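Local coordinates for hydroxyindole o-methyltransferase (Homo sapiens, PDB 4A6D), which catalyses the last step of melatonin synthesis, transferring the methyl group of S-adenosyl-L-methionine to N-acetylserotonin, and works as a homodimer, at the interface of chains A and B. Numbering follows the deposited sequence. Chains: chain A/B, Hydroxyindole o-methyltransferase.

Contact 1: the interface of chains A and B. Residues chain A 70-71, 89; chain B 11, 15, 294.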
loop_
_atom_site.group_PDB
_atom_site.type_symbol
_atom_site.label_atom_id
_atom_site.label_comp_id
_atom_site.label_asym_id
_atom_site.label_seq_id
_atom_site.Cartn_x
_atom_site.Cartn_y
_atom_site.Cartn_z
ATOM N N LEU A 70 -9.899 9.454 6.302
ATOM C CA LEU A 70 -8.993 9.763 5.186
ATOM C C LEU A 70 -9.387 11.055 4.460
ATOM O O LEU A 70 -8.650 11.495 3.590
ATOM C CB LEU A 70 -8.944 8.596 4.156
ATOM C CG LEU A 70 -8.237 7.294 4.575
ATOM C CD1 LEU A 70 -8.304 6.263 3.461
ATOM C CD2 LEU A 70 -6.777 7.537 4.992
ATOM N N LYS A 71 -10.538 11.657 4.794
ATOM C CA LYS A 71 -11.048 12.891 4.144
ATOM C C LYS A 71 -11.549 12.652 2.723
ATOM O O LYS A 71 -11.613 13.590 1.912
ATOM C CB LYS A 71 -10.099 14.116 4.249
ATOM C CG LYS A 71 -9.875 14.627 5.682
ATOM C CD LYS A 71 -8.481 14.252 6.243
ATOM C CE LYS A 71 -7.315 15.005 5.604
ATOM N NZ LYS A 71 -5.997 14.351 5.866
ATOM N N LEU A 89 -13.095 16.391 -3.223
ATOM C CA LEU A 89 -12.148 15.384 -3.708
ATOM C C LEU A 89 -12.855 14.230 -4.433
ATOM O O LEU A 89 -12.519 13.936 -5.571
ATOM C CB LEU A 89 -11.346 14.834 -2.490
ATOM C CG LEU A 89 -9.991 14.166 -2.768
ATOM C CD1 LEU A 89 -9.132 14.149 -1.521
ATOM C CD2 LEU A 89 -10.150 12.763 -3.316
ATOM N N LEU B 11 -3.312 14.550 -2.402
ATOM C CA LEU B 11 -3.763 13.650 -1.346
ATOM C C LEU B 11 -4.236 12.295 -1.915
ATOM O O LEU B 11 -3.827 11.240 -1.429
ATOM C CB LEU B 11 -4.839 14.337 -0.470
ATOM C CG LEU B 11 -5.269 13.575 0.797
ATOM C CD1 LEU B 11 -4.172 13.590 1.844
ATOM C CD2 LEU B 11 -6.548 14.148 1.351
ATOM N N TYR B 15 -2.513 8.454 -1.395
ATOM C CA TYR B 15 -3.291 7.288 -0.999
ATOM C C TYR B 15 -3.144 6.204 -2.032
ATOM O O TYR B 15 -2.933 5.046 -1.684
ATOM C CB TYR B 15 -4.783 7.651 -0.822
ATOM C CG TYR B 15 -5.140 8.615 0.308
ATOM C CD1 TYR B 15 -4.262 8.844 1.363
ATOM C CD2 TYR B 15 -6.374 9.253 0.340
ATOM C CE1 TYR B 15 -4.596 9.689 2.411
ATOM C CE2 TYR B 15 -6.710 10.125 1.370
ATOM C CZ TYR B 15 -5.828 10.320 2.419
ATOM O OH TYR B 15 -6.141 11.187 3.440
ATOM N N LEU B 294 -7.375 6.248 13.106
ATOM C CA LEU B 294 -7.281 5.677 11.777
ATOM C C LEU B 294 -6.562 4.320 11.760
ATOM O O LEU B 294 -7.064 3.366 11.151
ATOM C CB LEU B 294 -6.636 6.691 10.819
ATOM C CG LEU B 294 -6.269 6.226 9.386
ATOM C CD1 LEU B 294 -7.448 5.569 8.672
ATOM C CD2 LEU B 294 -5.746 7.404 8.595
#
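B:Tyr15 and A:Leu70 meet through both a polar and an apolar contact. The phenol hydroxyl OH of B:Tyr15 donates a hydrogen bond to the backbone carbonyl O of A:Leu70, 2.5 Å away. The donor comes in from the side of the carbonyl, with a C=O...OH angle of 127°, and is tilted 22° from the carbonyl plane. The side-chain amine nitrogen NZ of A:Lys71 lies near the same hydroxyl, 4.0 Å from B:Tyr15 OH, too far for a bond.

The apolar contacts flank this bond. The side chains of A:Leu70 and B:Tyr15 run past each other in opposite directions, with CB of A:Leu70 3.9 Å from ring atom CE2 of B:Tyr15. With CG of A:Leu70 anti to its own carbonyl carbon (chi1 -71°), the branch turns away from the accepting oxygen; its methyl CD2 lies over one face of the tyrosine ring, towards the rim, and also reaches CD2 of B:Leu294 at 3.8 Å, these two leucines crossing nearly at right angles. Within chain B, the carbonyl O of B:Leu11 lies over the rim of the other face. Beyond the phenol, methyl CD1 of A:Leu89 touches methyl CD2 of B:Leu11 at 3.9 Å, again with the side chains roughly perpendicular.

In the fold, B:Leu11 and B:Tyr15 sit one turn apart on helix 7-31, facing the turn of chain A that joins helix 57-69 to strand 73-78; A:Leu89 comes from helix 88-94 and B:Leu294 from the start of helix 294-305.

Contact 2: the interface of chains A and B. Residues chain A 21-22, 25, 70, 72; chain B 15-16, 294, 298.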
loop_
_atom_site.group_PDB
_atom_site.type_symbol
_atom_site.label_atom_id
_atom_site.label_comp_id
_atom_site.label_asym_id
_atom_site.label_seq_id
_atom_site.Cartn_x
_atom_site.Cartn_y
_atom_site.Cartn_z
ATOM N N VAL A 21 -4.497 1.603 3.150
ATOM C CA VAL A 21 -5.117 2.854 2.740
ATOM C C VAL A 21 -5.347 2.840 1.214
ATOM O O VAL A 21 -6.407 3.290 0.773
ATOM C CB VAL A 21 -4.271 4.051 3.215
ATOM C CG1 VAL A 21 -4.704 5.364 2.544
ATOM C CG2 VAL A 21 -4.302 4.177 4.721
ATOM N N SER A 22 -4.390 2.284 0.422
ATOM C CA SER A 22 -4.527 2.160 -1.040
ATOM C C SER A 22 -5.700 1.259 -1.357
ATOM O O SER A 22 -6.579 1.666 -2.104
ATOM C CB SER A 22 -3.252 1.618 -1.695
ATOM O OG SER A 22 -2.175 2.526 -1.525
ATOM N N LEU A 25 -9.211 2.803 -0.722
ATOM C CA LEU A 25 -9.532 3.683 -1.839
ATOM C C LEU A 25 -9.952 2.868 -3.069
ATOM O O LEU A 25 -10.976 3.182 -3.665
ATOM C CB LEU A 25 -8.323 4.575 -2.179
ATOM C CG LEU A 25 -8.420 5.476 -3.439
ATOM C CD1 LEU A 25 -9.546 6.485 -3.306
ATOM C CD2 LEU A 25 -7.115 6.221 -3.676
ATOM N N LEU A 70 -9.899 9.454 6.302
ATOM C CA LEU A 70 -8.993 9.763 5.186
ATOM C C LEU A 70 -9.387 11.055 4.460
ATOM O O LEU A 70 -8.650 11.495 3.590
ATOM C CB LEU A 70 -8.944 8.596 4.156
ATOM C CG LEU A 70 -8.237 7.294 4.575
ATOM C CD1 LEU A 70 -8.304 6.263 3.461
ATOM C CD2 LEU A 70 -6.777 7.537 4.992
ATOM N N LEU A 72 -11.926 11.395 2.421
ATOM C CA LEU A 72 -12.500 11.082 1.118
ATOM C C LEU A 72 -14.012 11.294 1.259
ATOM O O LEU A 72 -14.669 11.655 0.287
ATOM C CB LEU A 72 -12.161 9.648 0.652
ATOM C CG LEU A 72 -10.676 9.289 0.514
ATOM C CD1 LEU A 72 -10.482 7.787 0.379
ATOM C CD2 LEU A 72 -10.014 10.063 -0.619
ATOM N N TYR B 15 -2.513 8.454 -1.395
ATOM C CA TYR B 15 -3.291 7.288 -0.999
ATOM C C TYR B 15 -3.144 6.204 -2.032
ATOM O O TYR B 15 -2.933 5.046 -1.684
ATOM C CB TYR B 15 -4.783 7.651 -0.822
ATOM C CG TYR B 15 -5.140 8.615 0.308
ATOM C CD1 TYR B 15 -4.262 8.844 1.363
ATOM C CD2 TYR B 15 -6.374 9.253 0.340
ATOM C CE1 TYR B 15 -4.596 9.689 2.411
ATOM C CE2 TYR B 15 -6.710 10.125 1.370
ATOM C CZ TYR B 15 -5.828 10.320 2.419
ATOM O OH TYR B 15 -6.141 11.187 3.440
ATOM N N ALA B 16 -3.235 6.572 -3.321
ATOM C CA ALA B 16 -3.133 5.576 -4.376
ATOM C C ALA B 16 -1.754 4.913 -4.416
ATOM O O ALA B 16 -1.659 3.735 -4.684
ATOM C CB ALA B 16 -3.468 6.207 -5.714
ATOM N N LEU B 294 -7.375 6.248 13.106
ATOM C CA LEU B 294 -7.281 5.677 11.777
ATOM C C LEU B 294 -6.562 4.320 11.760
ATOM O O LEU B 294 -7.064 3.366 11.151
ATOM C CB LEU B 294 -6.636 6.691 10.819
ATOM C CG LEU B 294 -6.269 6.226 9.386
ATOM C CD1 LEU B 294 -7.448 5.569 8.672
ATOM C CD2 LEU B 294 -5.746 7.404 8.595
ATOM N N LEU B 298 -8.041 0.729 10.573
ATOM C CA LEU B 298 -7.385 -0.099 9.552
ATOM C C LEU B 298 -7.185 -1.507 10.093
ATOM O O LEU B 298 -7.503 -2.477 9.406
ATOM C CB LEU B 298 -6.061 0.517 9.025
ATOM C CG LEU B 298 -6.142 1.829 8.213
ATOM C CD1 LEU B 298 -4.788 2.428 8.052
ATOM C CD2 LEU B 298 -6.752 1.615 6.832
#
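B:Tyr15 lies among A:Val21, A:Leu25 and A:Leu72, which touch different parts of its side chain. Methyl CG1 of A:Val21 lies above one face of the ring, offset outwards past the CD1 rim and 3.7 Å from CD1 of B:Tyr15, the two side chains meeting at a slant. A:Leu72 instead runs antiparallel to the tyrosine and puts its methyl CD2 at the ring edge, in the ring plane, 3.8 Å from CD2 of B:Tyr15. Nearer the backbone, A:Leu25 stands about perpendicular to the tyrosine side chain; its CG is anti to the backbone N (chi1 174°), and methyl CD2 reaches CB of B:Tyr15 at 4.0 Å.

The second branch of A:Val21 serves another partner: CG2 packs against CD1 of B:Leu298 at 3.8 Å, so the valine bridges the tyrosine and helix 294-305 of chain B. A:Ser22, the next residue, grips the tyrosine backbone. Its hydroxyl OG donates to the carbonyl O of B:Tyr15 at 2.6 Å, approaching almost in line with the C=O bond (166°), while a longer bond to the carbonyl O of B:Ala16 is weak.

An alanine in place of B:Tyr15 would probably leave a gap between A:Val21 and A:Leu72 and deprive the carbonyl of A:Leu70 of its phenol donor.

Together these contacts join the 7-31 helices of the two subunits within the dimerisation region and tie helix 294-305, from the methyltransferase region, to the partner, helping to hold the homodimer together.

Contact 1 and contact 2 are adjoining parts of one dimer interface: the centres of their C-alpha atoms lie about 6 Å apart, and both include A:Leu70, B:Tyr15 and B:Leu294. Contact 1 extends towards helix 88-94 of chain A, whereas contact 2 brings in helix 7-31 of chain A. Because the interface is two-fold symmetric, both recur with the chains exchanged, and helix 7-31 contributes to each set. Their centres are about 25 and 24 Å from A:His255, the probable catalytic proton donor/acceptor, consistent with a role in assembly rather than direct participation in methyl transfer.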